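Local coordinates for glutamine cyclotransferase (Tannerella forsythia, PDB 6QRO), which probably catalyses, as a zinc-containing type II glutaminyl cyclase, the cyclisation of N-terminal glutamine on peptides and proteins to pyroglutamate, at residues Q90-A95 with A108-R113; Y168-F173 with P179-L184; L184-W189 with H258-Q263; P196-E201 with Q263-P268. All blocks are in the same frame, centred on the assembly; numbering follows the deposited sequence.

Contact 1 of 4, residues Q90-A95 with A108-R113; sequences QNIVGA and AHWDSR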
loop_
_atom_site.group_PDB
_atom_site.type_symbol
_atom_site.label_atom_id
_atom_site.label_comp_id
_atom_site.label_asym_id
_atom_site.label_seq_id
_atom_site.Cartn_x
_atom_site.Cartn_y
_atom_site.Cartn_z
ATOM N N GLN A 90 4.276 6.104 -12.450
ATOM C CA GLN A 90 3.518 4.996 -13.026
ATOM C C GLN A 90 2.565 4.481 -11.952
ATOM O O GLN A 90 3.016 3.932 -10.948
ATOM C CB GLN A 90 4.404 3.845 -13.521
ATOM C CG GLN A 90 5.349 4.114 -14.672
ATOM C CD GLN A 90 6.790 4.336 -14.249
ATOM O OE1 GLN A 90 7.130 4.200 -13.088
ATOM N NE2 GLN A 90 7.648 4.626 -15.215
ATOM N N ASN A 91 1.259 4.721 -12.123
ATOM C CA ASN A 91 0.239 3.999 -11.363
ATOM C C ASN A 91 -0.028 2.662 -12.052
ATOM O O ASN A 91 -0.377 2.633 -13.239
ATOM C CB ASN A 91 -1.065 4.787 -11.261
ATOM C CG ASN A 91 -0.940 6.059 -10.413
ATOM O OD1 ASN A 91 -0.148 6.141 -9.474
ATOM N ND2 ASN A 91 -1.773 7.031 -10.721
ATOM N N ILE A 92 0.126 1.563 -11.314
ATOM C CA ILE A 92 0.070 0.216 -11.885
ATOM C C ILE A 92 -1.210 -0.465 -11.413
ATOM O O ILE A 92 -1.405 -0.680 -10.209
ATOM C CB ILE A 92 1.318 -0.601 -11.513
ATOM C CG1 ILE A 92 2.573 0.166 -11.933
ATOM C CG2 ILE A 92 1.270 -1.976 -12.204
ATOM C CD1 ILE A 92 3.854 -0.303 -11.266
ATOM N N VAL A 93 -2.083 -0.799 -12.363
ATOM C CA VAL A 93 -3.384 -1.389 -12.079
ATOM C C VAL A 93 -3.420 -2.789 -12.679
ATOM O O VAL A 93 -3.260 -2.964 -13.895
ATOM C CB VAL A 93 -4.551 -0.546 -12.627
ATOM C CG1 VAL A 93 -5.895 -1.259 -12.341
ATOM C CG2 VAL A 93 -4.555 0.841 -12.017
ATOM N N GLY A 94 -3.697 -3.774 -11.838
ATOM C CA GLY A 94 -3.930 -5.115 -12.320
ATOM C C GLY A 94 -5.389 -5.401 -12.080
ATOM O O GLY A 94 -5.853 -5.407 -10.933
ATOM N N ALA A 95 -6.134 -5.539 -13.164
ATOM C CA ALA A 95 -7.564 -5.786 -13.105
ATOM C C ALA A 95 -7.775 -7.268 -13.363
ATOM O O ALA A 95 -7.447 -7.767 -14.444
ATOM C CB ALA A 95 -8.322 -4.943 -14.127
ATOM N N ALA A 108 -1.936 -0.246 -2.539
ATOM C CA ALA A 108 -0.759 0.053 -1.738
ATOM C C ALA A 108 0.130 0.958 -2.569
ATOM O O ALA A 108 0.016 1.010 -3.793
ATOM C CB ALA A 108 0.003 -1.201 -1.309
ATOM N N HIS A 109 1.010 1.678 -1.893
ATOM C CA HIS A 109 1.987 2.485 -2.602
ATOM C C HIS A 109 3.294 1.719 -2.768
ATOM O O HIS A 109 3.660 0.883 -1.940
ATOM C CB HIS A 109 2.217 3.826 -1.900
ATOM C CG HIS A 109 3.326 3.834 -0.893
ATOM N ND1 HIS A 109 4.639 4.068 -1.234
ATOM C CD2 HIS A 109 3.306 3.700 0.456
ATOM C CE1 HIS A 109 5.381 4.063 -0.141
ATOM N NE2 HIS A 109 4.597 3.831 0.898
ATOM N N TRP A 110 3.964 1.966 -3.898
ATOM C CA TRP A 110 5.150 1.214 -4.233
ATOM C C TRP A 110 6.418 2.049 -4.324
ATOM O O TRP A 110 7.509 1.471 -4.301
ATOM C CB TRP A 110 4.945 0.462 -5.557
ATOM C CG TRP A 110 4.961 1.263 -6.835
ATOM C CD1 TRP A 110 3.920 1.911 -7.420
ATOM C CD2 TRP A 110 6.076 1.402 -7.729
ATOM N NE1 TRP A 110 4.325 2.481 -8.612
ATOM C CE2 TRP A 110 5.641 2.169 -8.826
ATOM C CE3 TRP A 110 7.403 0.956 -7.699
ATOM C CZ2 TRP A 110 6.481 2.498 -9.886
ATOM C CZ3 TRP A 110 8.236 1.278 -8.764
ATOM C CH2 TRP A 110 7.772 2.043 -9.837
ATOM N N ASP A 111 6.319 3.376 -4.370
ATOM C CA ASP A 111 7.517 4.210 -4.382
ATOM C C ASP A 111 8.195 4.220 -3.011
ATOM O O ASP A 111 7.584 3.946 -1.973
ATOM C CB ASP A 111 7.179 5.651 -4.782
ATOM C CG ASP A 111 6.195 6.315 -3.832
ATOM O OD1 ASP A 111 5.110 5.753 -3.589
ATOM O OD2 ASP A 111 6.517 7.408 -3.310
ATOM N N SER A 112 9.477 4.584 -3.015
ATOM C CA SER A 112 10.237 4.810 -1.791
ATOM C C SER A 112 10.532 6.293 -1.613
ATOM O O SER A 112 10.822 7.006 -2.583
ATOM C CB SER A 112 11.536 4.014 -1.783
ATOM O OG SER A 112 11.231 2.663 -1.966
ATOM N N ARG A 113 10.473 6.734 -0.362
ATOM C CA ARG A 113 10.677 8.136 -0.031
ATOM C C ARG A 113 12.080 8.596 -0.406
ATOM O O ARG A 113 13.062 7.890 -0.140
ATOM C CB ARG A 113 10.459 8.357 1.464
ATOM C CG ARG A 113 10.728 9.772 1.905
ATOM C CD ARG A 113 9.860 10.073 3.077
ATOM N NE ARG A 113 9.991 11.420 3.613
ATOM C CZ ARG A 113 9.550 12.512 2.991
ATOM N NH1 ARG A 113 9.007 12.418 1.778
ATOM N NH2 ARG A 113 9.689 13.702 3.558
#
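W110 and Q90 are joined by the one hydrogen bond between these segments. The indole NE1 donates to the backbone carbonyl Q90 O at 3.0 Å, the acceptor lying in the ring plane and the N-H meeting the carbonyl nearly along the C=O axis (C=O...N 175°). That bond helps fix the rotation of the indole, whose CG sits between its own backbone N and carbonyl carbon (chi1 74°), turning the ring back toward strand 86-96.

The apolar part comes from I92. Its CD1 methyl stands over one face of the five-membered ring, 4.2 Å from the centroid, in a CH-pi contact displaced toward the rim. The Q90 amide crosses the benzo end of the same indole with its plane 33° from the ring's; OE1 lies 3.7 Å from W110 CZ2 and, though buried, has no polar partner in the model.

Within 108-113, H109 ND1 donates to D111 OD1 at 2.9 Å, reaching it from above the carboxylate plane. H109 NE2 bonds D134, and D111 accepts from the backbone N of D167; D134 and D167 are zinc ligands, so this pair belongs to the metal's second shell.

Strands 86-96 and 103-109 are not sheet neighbours. W110 reaches across strand 157-163, on F162, under A58 and L61 of helix 52-67, about 12 Å from the zinc ion, as part of the helix-on-sheet packing of the M28 family's alpha/beta fold.

Contact 2 of 4, residues Y168-F173 with P179-L184; sequences YGTPEF and PDTWCL. With SO4 (sulfate ion), chain F.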
loop_
_atom_site.group_PDB
_atom_site.type_symbol
_atom_site.label_atom_id
_atom_site.label_comp_id
_atom_site.label_asym_id
_atom_site.label_seq_id
_atom_site.Cartn_x
_atom_site.Cartn_y
_atom_site.Cartn_z
ATOM N N TYR A 168 6.616 11.172 -1.267
ATOM C CA TYR A 168 7.507 12.259 -1.666
ATOM C C TYR A 168 7.066 13.570 -1.034
ATOM O O TYR A 168 7.296 14.639 -1.586
ATOM C CB TYR A 168 7.513 12.397 -3.190
ATOM C CG TYR A 168 8.797 12.824 -3.887
ATOM C CD1 TYR A 168 9.269 14.146 -3.788
ATOM C CD2 TYR A 168 9.459 11.962 -4.752
ATOM C CE1 TYR A 168 10.409 14.554 -4.462
ATOM C CE2 TYR A 168 10.594 12.370 -5.450
ATOM C CZ TYR A 168 11.066 13.670 -5.306
ATOM O OH TYR A 168 12.201 14.082 -5.994
ATOM N N GLY A 169 6.409 13.504 0.117
ATOM C CA GLY A 169 5.846 14.706 0.679
ATOM C C GLY A 169 6.901 15.573 1.298
ATOM O O GLY A 169 8.060 15.175 1.443
ATOM N N THR A 170 6.473 16.769 1.684
ATOM C CA THR A 170 7.365 17.768 2.247
ATOM C C THR A 170 8.165 17.155 3.394
ATOM O O THR A 170 7.570 16.656 4.355
ATOM C CB THR A 170 6.563 18.971 2.746
ATOM O OG1 THR A 170 5.781 19.501 1.677
ATOM C CG2 THR A 170 7.494 20.061 3.231
ATOM N N PRO A 171 9.490 17.170 3.335
ATOM C CA PRO A 171 10.284 16.631 4.438
ATOM C C PRO A 171 10.311 17.533 5.664
ATOM O O PRO A 171 10.017 18.731 5.607
ATOM C CB PRO A 171 11.676 16.496 3.825
ATOM C CG PRO A 171 11.688 17.440 2.714
ATOM C CD PRO A 171 10.315 17.501 2.171
ATOM N N GLU A 172 10.696 16.910 6.788
ATOM C CA GLU A 172 10.837 17.628 8.050
ATOM C C GLU A 172 11.857 18.754 7.955
ATOM O O GLU A 172 11.733 19.755 8.671
ATOM C CB GLU A 172 11.221 16.659 9.167
ATOM C CG GLU A 172 10.051 15.907 9.724
ATOM C CD GLU A 172 9.120 16.807 10.503
ATOM O OE1 GLU A 172 7.959 16.421 10.729
ATOM O OE2 GLU A 172 9.549 17.915 10.880
ATOM N N PHE A 173 12.881 18.609 7.104
ATOM C CA PHE A 173 13.906 19.642 6.989
ATOM C C PHE A 173 13.500 20.793 6.056
ATOM O O PHE A 173 14.346 21.636 5.726
ATOM C CB PHE A 173 15.237 19.034 6.515
ATOM C CG PHE A 173 15.165 18.344 5.181
ATOM C CD1 PHE A 173 15.235 19.059 4.003
ATOM C CD2 PHE A 173 15.081 16.959 5.104
ATOM C CE1 PHE A 173 15.165 18.417 2.767
ATOM C CE2 PHE A 173 15.035 16.314 3.879
ATOM C CZ PHE A 173 15.073 17.045 2.712
ATOM N N PRO A 179 -0.429 21.812 1.076
ATOM C CA PRO A 179 -1.345 20.672 1.183
ATOM C C PRO A 179 -1.130 19.652 0.073
ATOM O O PRO A 179 -0.606 19.953 -1.002
ATOM C CB PRO A 179 -2.731 21.322 1.070
ATOM C CG PRO A 179 -2.492 22.542 0.206
ATOM C CD PRO A 179 -1.114 23.032 0.604
ATOM N N ASP A 180 -1.533 18.411 0.370
ATOM C CA ASP A 180 -1.670 17.340 -0.628
ATOM C C ASP A 180 -0.354 17.057 -1.353
ATOM O O ASP A 180 -0.347 16.777 -2.553
ATOM C CB ASP A 180 -2.788 17.641 -1.643
ATOM C CG ASP A 180 -4.137 17.953 -0.973
ATOM O OD1 ASP A 180 -4.450 17.311 0.045
ATOM O OD2 ASP A 180 -4.892 18.819 -1.475
ATOM N N THR A 181 0.782 17.170 -0.660
ATOM C CA THR A 181 2.051 16.847 -1.302
ATOM C C THR A 181 2.396 15.364 -1.201
ATOM O O THR A 181 3.342 14.918 -1.864
ATOM C CB THR A 181 3.183 17.714 -0.749
ATOM O OG1 THR A 181 3.397 17.450 0.640
ATOM C CG2 THR A 181 2.828 19.159 -0.929
ATOM N N TRP A 182 1.674 14.620 -0.363
ATOM C CA TRP A 182 1.685 13.173 -0.270
ATOM C C TRP A 182 0.607 12.597 -1.180
ATOM O O TRP A 182 -0.311 13.296 -1.613
ATOM C CB TRP A 182 1.430 12.704 1.163
ATOM C CG TRP A 182 2.343 13.297 2.177
ATOM C CD1 TRP A 182 2.123 14.407 2.930
ATOM C CD2 TRP A 182 3.634 12.805 2.548
ATOM N NE1 TRP A 182 3.198 14.640 3.749
ATOM C CE2 TRP A 182 4.142 13.671 3.533
ATOM C CE3 TRP A 182 4.415 11.718 2.133
ATOM C CZ2 TRP A 182 5.399 13.483 4.123
ATOM C CZ3 TRP A 182 5.654 11.528 2.714
ATOM C CH2 TRP A 182 6.138 12.406 3.694
ATOM N N CYS A 183 0.722 11.297 -1.454
ATOM C CA CYS A 183 -0.281 10.572 -2.228
ATOM C C CYS A 183 -0.478 11.210 -3.610
ATOM O O CYS A 183 -1.602 11.356 -4.090
ATOM C CB CYS A 183 -1.610 10.523 -1.469
ATOM S SG CYS A 183 -1.556 10.050 0.302
ATOM N N LEU A 184 0.619 11.574 -4.284
ATOM C CA LEU A 184 0.472 12.238 -5.582
ATOM C C LEU A 184 -0.138 11.302 -6.617
ATOM O O LEU A 184 -0.928 11.730 -7.468
ATOM C CB LEU A 184 1.822 12.763 -6.073
ATOM C CG LEU A 184 2.521 13.775 -5.157
ATOM C CD1 LEU A 184 3.872 14.195 -5.717
ATOM C CD2 LEU A 184 1.625 14.982 -4.895
HETATM S S SO4 F . -2.220 17.170 4.135
HETATM O O1 SO4 F . -2.972 15.984 4.527
HETATM O O2 SO4 F . -2.982 17.940 3.157
HETATM O O3 SO4 F . -0.932 16.793 3.541
HETATM O O4 SO4 F . -1.998 17.955 5.349
HETATM O O HOH W 1 4.513 12.177 -2.476
HETATM O O HOH W 2 5.267 16.203 -3.195
#
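T181 O is gripped by two waters that tie it to Y168. One accepts from Y168 N at 2.6 Å and donates to T181 O; the other donates both to Y168 O and, at 2.7 Å, to T181 O. G169 CA adds a CA-H...O contact to the same carbonyl, 3.6 Å away. The two loop segments are thus linked through solvent where their backbones do not pair directly.

A weak hydrogen bond of 3.3 Å joins T170 OG1 and T181 OG1, the threonine side chains meeting at a slant. The T181 hydroxyl is brought to this side by standing between its backbone N and carbonyl carbon (chi1 64°).

W182 lies flat over G169. G169 CA is 3.4 Å from the centroid of the six-membered ring and only 8° off its normal, a close CH-pi contact in which backbone, with no side chain between, meets the indole face. A sulfate, probably from the crystallisation liquor, has O3 at the indole edge, while its O2 accepts from D180 N at 3.2 Å.

The W182 side chain lies close to the zinc ligands D167 and H288, so the contact probably helps shape one border of the metal site. Both segments belong to the loop from strand 157-163 to helix 184-191, with C183 at the helix N-cap position; Y168 and L184 rest on L87 of strand 86-96, and C183 on Y260 of helix 257-265.

Contact 3 of 4, residues L184-W189 with H258-Q263; sequences LGSQFW and HQYVIQ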
loop_
_atom_site.group_PDB
_atom_site.type_symbol
_atom_site.label_atom_id
_atom_site.label_comp_id
_atom_site.label_asym_id
_atom_site.label_seq_id
_atom_site.Cartn_x
_atom_site.Cartn_y
_atom_site.Cartn_z
ATOM N N LEU A 184 0.619 11.574 -4.284
ATOM C CA LEU A 184 0.472 12.238 -5.582
ATOM C C LEU A 184 -0.138 11.302 -6.617
ATOM O O LEU A 184 -0.928 11.730 -7.468
ATOM C CB LEU A 184 1.822 12.763 -6.073
ATOM C CG LEU A 184 2.521 13.775 -5.157
ATOM C CD1 LEU A 184 3.872 14.195 -5.717
ATOM C CD2 LEU A 184 1.625 14.982 -4.895
ATOM N N GLY A 185 0.230 10.022 -6.570
ATOM C CA GLY A 185 -0.298 9.081 -7.542
ATOM C C GLY A 185 -1.767 8.797 -7.320
ATOM O O GLY A 185 -2.555 8.813 -8.266
ATOM N N SER A 186 -2.159 8.570 -6.061
ATOM C CA SER A 186 -3.548 8.246 -5.756
ATOM C C SER A 186 -4.474 9.418 -6.042
ATOM O O SER A 186 -5.631 9.215 -6.423
ATOM C CB SER A 186 -3.672 7.810 -4.298
ATOM O OG SER A 186 -3.018 8.708 -3.413
ATOM N N GLN A 187 -3.968 10.644 -5.913
ATOM C CA GLN A 187 -4.735 11.811 -6.322
ATOM C C GLN A 187 -5.016 11.775 -7.828
ATOM O O GLN A 187 -6.147 12.015 -8.263
ATOM C CB GLN A 187 -3.963 13.066 -5.939
ATOM C CG GLN A 187 -4.052 13.475 -4.483
ATOM C CD GLN A 187 -3.249 14.733 -4.224
ATOM O OE1 GLN A 187 -3.594 15.812 -4.718
ATOM N NE2 GLN A 187 -2.148 14.600 -3.481
ATOM N N PHE A 188 -3.995 11.468 -8.638
ATOM C CA PHE A 188 -4.176 11.418 -10.089
ATOM C C PHE A 188 -5.195 10.370 -10.489
ATOM O O PHE A 188 -6.163 10.672 -11.194
ATOM C CB PHE A 188 -2.852 11.116 -10.786
ATOM C CG PHE A 188 -2.966 11.001 -12.300
ATOM C CD1 PHE A 188 -3.126 12.112 -13.087
ATOM C CD2 PHE A 188 -2.905 9.762 -12.924
ATOM C CE1 PHE A 188 -3.225 11.997 -14.475
ATOM C CE2 PHE A 188 -3.004 9.643 -14.307
ATOM C CZ PHE A 188 -3.164 10.756 -15.081
ATOM N N TRP A 189 -5.012 9.135 -10.009
ATOM C CA TRP A 189 -5.883 8.031 -10.399
ATOM C C TRP A 189 -7.304 8.263 -9.924
ATOM O O TRP A 189 -8.258 8.017 -10.663
ATOM C CB TRP A 189 -5.352 6.708 -9.845
ATOM C CG TRP A 189 -6.249 5.542 -10.128
ATOM C CD1 TRP A 189 -6.270 4.750 -11.249
ATOM C CD2 TRP A 189 -7.315 5.079 -9.293
ATOM N NE1 TRP A 189 -7.266 3.810 -11.139
ATOM C CE2 TRP A 189 -7.926 3.998 -9.951
ATOM C CE3 TRP A 189 -7.811 5.478 -8.051
ATOM C CZ2 TRP A 189 -8.992 3.306 -9.404
ATOM C CZ3 TRP A 189 -8.870 4.786 -7.506
ATOM C CH2 TRP A 189 -9.443 3.704 -8.179
ATOM N N HIS A 258 -5.767 5.988 0.832
ATOM C CA HIS A 258 -7.195 5.691 0.928
ATOM C C HIS A 258 -8.031 6.964 1.093
ATOM O O HIS A 258 -9.209 6.979 0.728
ATOM C CB HIS A 258 -7.440 4.675 2.043
ATOM C CG HIS A 258 -7.168 5.189 3.420
ATOM N ND1 HIS A 258 -6.003 5.845 3.753
ATOM C CD2 HIS A 258 -7.895 5.108 4.561
ATOM C CE1 HIS A 258 -6.029 6.156 5.036
ATOM N NE2 HIS A 258 -7.167 5.728 5.546
ATOM N N GLN A 259 -7.441 8.029 1.648
ATOM C CA GLN A 259 -8.121 9.323 1.755
ATOM C C GLN A 259 -8.428 9.915 0.382
ATOM O O GLN A 259 -9.522 10.437 0.141
ATOM C CB GLN A 259 -7.256 10.285 2.561
ATOM C CG GLN A 259 -7.655 11.741 2.443
ATOM C CD GLN A 259 -6.677 12.691 3.123
ATOM O OE1 GLN A 259 -6.668 13.897 2.844
ATOM N NE2 GLN A 259 -5.839 12.147 4.013
ATOM N N TYR A 260 -7.478 9.847 -0.533
ATOM C CA TYR A 260 -7.707 10.422 -1.848
ATOM C C TYR A 260 -8.577 9.554 -2.755
ATOM O O TYR A 260 -9.236 10.091 -3.651
ATOM C CB TYR A 260 -6.352 10.740 -2.461
ATOM C CG TYR A 260 -5.630 11.792 -1.638
ATOM C CD1 TYR A 260 -5.956 13.140 -1.761
ATOM C CD2 TYR A 260 -4.680 11.437 -0.700
ATOM C CE1 TYR A 260 -5.319 14.111 -0.999
ATOM C CE2 TYR A 260 -4.035 12.397 0.064
ATOM C CZ TYR A 260 -4.367 13.734 -0.089
ATOM O OH TYR A 260 -3.736 14.687 0.658
ATOM N N VAL A 261 -8.647 8.244 -2.519
ATOM C CA VAL A 261 -9.577 7.418 -3.283
ATOM C C VAL A 261 -10.999 7.600 -2.755
ATOM O O VAL A 261 -11.961 7.639 -3.531
ATOM C CB VAL A 261 -9.131 5.937 -3.264
ATOM C CG1 VAL A 261 -10.228 5.040 -3.845
ATOM C CG2 VAL A 261 -7.836 5.747 -4.062
ATOM N N ILE A 262 -11.144 7.720 -1.429
ATOM C CA ILE A 262 -12.436 8.054 -0.824
ATOM C C ILE A 262 -12.934 9.389 -1.353
ATOM O O ILE A 262 -14.086 9.517 -1.776
ATOM C CB ILE A 262 -12.338 8.074 0.718
ATOM C CG1 ILE A 262 -12.172 6.664 1.300
ATOM C CG2 ILE A 262 -13.527 8.801 1.336
ATOM C CD1 ILE A 262 -11.722 6.644 2.749
ATOM N N GLN A 263 -12.079 10.412 -1.312
ATOM C CA GLN A 263 -12.474 11.729 -1.787
ATOM C C GLN A 263 -12.938 11.685 -3.240
ATOM O O GLN A 263 -14.015 12.191 -3.575
ATOM C CB GLN A 263 -11.299 12.693 -1.637
ATOM C CG GLN A 263 -11.414 13.961 -2.469
ATOM C CD GLN A 263 -10.229 14.883 -2.277
ATOM O OE1 GLN A 263 -9.652 15.378 -3.242
ATOM N NE2 GLN A 263 -9.852 15.110 -1.024
#
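Q187 and Y260 lie side by side across two helices that cover one face of the central sheet in this alpha/beta fold; segments 184-189 and 258-263 run nearly parallel, 14° apart, with axes approaching to 8.4 Å. The two side chains point the same way, with the amide only 20° from the phenol plane. Q187 CG, placed anti to its carbonyl carbon (chi1 -79°), comes down over the ring face, and the extended chain then carries the amide along that face toward CZ. Q259 CD lies over the opposite face, toward the rim. Both polar ends converge on D180 of the preceding loop: Y260 OH bonds its carboxylate and Q187 NE2 its carbonyl.

S186 approaches the root of the tyrosine, its OG 4.0 Å from Y260 CB. That hydroxyl is engaged by D257 and C183 O, and no hydrogen bond joins the two segments themselves.

Nearer the sheet, W189 and V261 cross at a slant. W189 also packs on V93 and, with V261, on L105, while its NE1 bonds H194. The valine meets the indole through both methyls: V261 CG2 lies 3.7 Å from W189 CZ3, and CG1, at the ring edge, is 3.9 Å from that same carbon.

Contact 4 of 4, residues P196-E201 with Q263-P268; sequences PNYKAE and QGLRTP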
loop_
_atom_site.group_PDB
_atom_site.type_symbol
_atom_site.label_atom_id
_atom_site.label_comp_id
_atom_site.label_asym_id
_atom_site.label_seq_id
_atom_site.Cartn_x
_atom_site.Cartn_y
_atom_site.Cartn_z
ATOM N N PRO A 196 -13.076 4.337 -17.428
ATOM C CA PRO A 196 -14.105 5.315 -17.079
ATOM C C PRO A 196 -15.099 4.714 -16.106
ATOM O O PRO A 196 -15.363 3.511 -16.110
ATOM C CB PRO A 196 -14.757 5.646 -18.424
ATOM C CG PRO A 196 -13.654 5.455 -19.387
ATOM C CD PRO A 196 -12.854 4.284 -18.880
ATOM N N ASN A 197 -15.648 5.582 -15.276
ATOM C CA ASN A 197 -16.594 5.230 -14.230
ATOM C C ASN A 197 -16.152 3.952 -13.521
ATOM O O ASN A 197 -16.905 2.984 -13.398
ATOM C CB ASN A 197 -17.991 5.063 -14.810
ATOM C CG ASN A 197 -18.457 6.287 -15.567
ATOM O OD1 ASN A 197 -17.638 7.100 -16.015
ATOM N ND2 ASN A 197 -19.767 6.414 -15.748
ATOM N N TYR A 198 -14.944 3.994 -12.958
ATOM C CA TYR A 198 -14.461 2.828 -12.240
ATOM C C TYR A 198 -15.164 2.756 -10.903
ATOM O O TYR A 198 -15.326 3.766 -10.219
ATOM C CB TYR A 198 -12.949 2.884 -12.027
ATOM C CG TYR A 198 -12.491 1.871 -10.999
ATOM C CD1 TYR A 198 -12.322 0.537 -11.341
ATOM C CD2 TYR A 198 -12.266 2.246 -9.668
ATOM C CE1 TYR A 198 -11.919 -0.394 -10.402
ATOM C CE2 TYR A 198 -11.864 1.316 -8.721
ATOM C CZ TYR A 198 -11.698 -0.001 -9.095
ATOM O OH TYR A 198 -11.303 -0.927 -8.161
ATOM N N LYS A 199 -15.555 1.547 -10.526
ATOM C CA LYS A 199 -16.340 1.331 -9.328
ATOM C C LYS A 199 -15.848 0.106 -8.573
ATOM O O LYS A 199 -15.499 -0.910 -9.175
ATOM C CB LYS A 199 -17.825 1.147 -9.674
ATOM C CG LYS A 199 -18.483 2.359 -10.296
ATOM C CD LYS A 199 -18.329 3.615 -9.441
ATOM C CE LYS A 199 -19.161 4.772 -10.005
ATOM N NZ LYS A 199 -18.916 4.980 -11.461
ATOM N N ALA A 200 -15.807 0.224 -7.254
ATOM C CA ALA A 200 -15.455 -0.872 -6.378
ATOM C C ALA A 200 -16.508 -0.943 -5.281
ATOM O O ALA A 200 -17.067 0.079 -4.878
ATOM C CB ALA A 200 -14.056 -0.709 -5.777
ATOM N N GLU A 201 -16.797 -2.164 -4.821
ATOM C CA GLU A 201 -17.723 -2.321 -3.705
ATOM C C GLU A 201 -17.172 -1.614 -2.481
ATOM O O GLU A 201 -17.868 -0.833 -1.824
ATOM C CB GLU A 201 -17.931 -3.810 -3.390
ATOM C CG GLU A 201 -18.217 -4.647 -4.611
ATOM C CD GLU A 201 -18.977 -5.905 -4.319
ATOM O OE1 GLU A 201 -18.631 -6.640 -3.357
ATOM O OE2 GLU A 201 -19.941 -6.151 -5.072
ATOM N N GLN A 263 -12.079 10.412 -1.312
ATOM C CA GLN A 263 -12.474 11.729 -1.787
ATOM C C GLN A 263 -12.938 11.685 -3.240
ATOM O O GLN A 263 -14.015 12.191 -3.575
ATOM C CB GLN A 263 -11.299 12.693 -1.637
ATOM C CG GLN A 263 -11.414 13.961 -2.469
ATOM C CD GLN A 263 -10.229 14.883 -2.277
ATOM O OE1 GLN A 263 -9.652 15.378 -3.242
ATOM N NE2 GLN A 263 -9.852 15.110 -1.024
ATOM N N GLY A 264 -12.169 11.030 -4.105
ATOM C CA GLY A 264 -12.381 11.118 -5.542
ATOM C C GLY A 264 -13.480 10.258 -6.123
ATOM O O GLY A 264 -14.136 10.666 -7.083
ATOM N N LEU A 265 -13.631 9.036 -5.621
ATOM C CA LEU A 265 -14.663 8.120 -6.087
ATOM C C LEU A 265 -15.777 7.870 -5.077
ATOM O O LEU A 265 -16.757 7.202 -5.425
ATOM C CB LEU A 265 -14.039 6.769 -6.480
ATOM C CG LEU A 265 -13.225 6.760 -7.778
ATOM C CD1 LEU A 265 -12.893 5.344 -8.180
ATOM C CD2 LEU A 265 -13.994 7.432 -8.882
ATOM N N ARG A 266 -15.658 8.390 -3.848
ATOM C CA ARG A 266 -16.616 8.123 -2.770
ATOM C C ARG A 266 -16.740 6.621 -2.528
ATOM O O ARG A 266 -17.714 6.130 -1.947
ATOM C CB ARG A 266 -17.980 8.772 -3.042
ATOM C CG ARG A 266 -18.075 10.260 -2.636
ATOM C CD ARG A 266 -17.165 11.204 -3.448
ATOM N NE ARG A 266 -17.579 11.408 -4.839
ATOM C CZ ARG A 266 -16.894 12.134 -5.722
ATOM N NH1 ARG A 266 -15.764 12.739 -5.366
ATOM N NH2 ARG A 266 -17.336 12.267 -6.964
ATOM N N THR A 267 -15.677 5.905 -2.859
ATOM C CA THR A 267 -15.618 4.480 -2.600
ATOM C C THR A 267 -15.151 4.280 -1.172
ATOM O O THR A 267 -14.097 4.798 -0.802
ATOM C CB THR A 267 -14.629 3.793 -3.547
ATOM O OG1 THR A 267 -15.081 3.882 -4.906
ATOM C CG2 THR A 267 -14.443 2.323 -3.135
ATOM N N PRO A 268 -15.890 3.534 -0.355
ATOM C CA PRO A 268 -15.462 3.335 1.032
ATOM C C PRO A 268 -14.157 2.557 1.067
ATOM O O PRO A 268 -14.063 1.443 0.552
ATOM C CB PRO A 268 -16.631 2.563 1.656
ATOM C CG PRO A 268 -17.411 2.014 0.527
ATOM C CD PRO A 268 -17.192 2.903 -0.644
#
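L265, which gives up the most surface here, meets Y198 with its CD1 methyl. The methyl comes in at the phenol edge, near the ring plane, 3.5 Å from Y198 CD2, and the side chains cross at about a right angle. It also presses on the tyrosine backbone, L265 CD1 being 3.5 Å from Y198 O. Y198 holds its ring there by turning CG anti to the backbone N (chi1 166°); its OH bonds D159, and its ring meets those of W189 and H194.

T267 carries the next largest share. Its methyl, not its hydroxyl, faces the partner: CG2 is anti to the backbone N (chi1 -65° for OG1) and lies 4.0 Å from A200 CB, a little closer to A200 O. Farther on, P268 CG touches E201 O at 3.7 Å. No hydrogen bond crosses between the segments, so the contact rests on methyls and ring carbons packed against one another and against backbone carbonyls.

The touching parts run in nearly the same direction, 13° apart. Helix 257-265 ends just before R266, whose positive phi turns the chain toward strand 269-273, while 196-201 leads into strand 203-207. P268 already pairs with G203 through the backbone, placing the contact at the entry to two adjacent parallel strands, at the edge of the mixed alpha/beta sheet.

In the fold
Contacts 1 and 3 are both buried against strand 86-96, contact 1 including it and contact 3 packing on it: I92 faces W110, while N91 and V93 face W189 on the other side of the strand, with N91 ND2 bonding G185 O. Contact 2, buried but built from loops, is the one bridged by waters and lies closest to the zinc ion; R113 of contact 1 bonds its G169 O, and D180 ties it to Q187 and Y260 of contact 3. Contact 4, partly buried and away from the metal, shares helix 257-265 with contact 3 and continues its apolar packing. Contact 1 has a direct hydrogen bond between its segments, contact 2 a weak one, contacts 3 and 4 none.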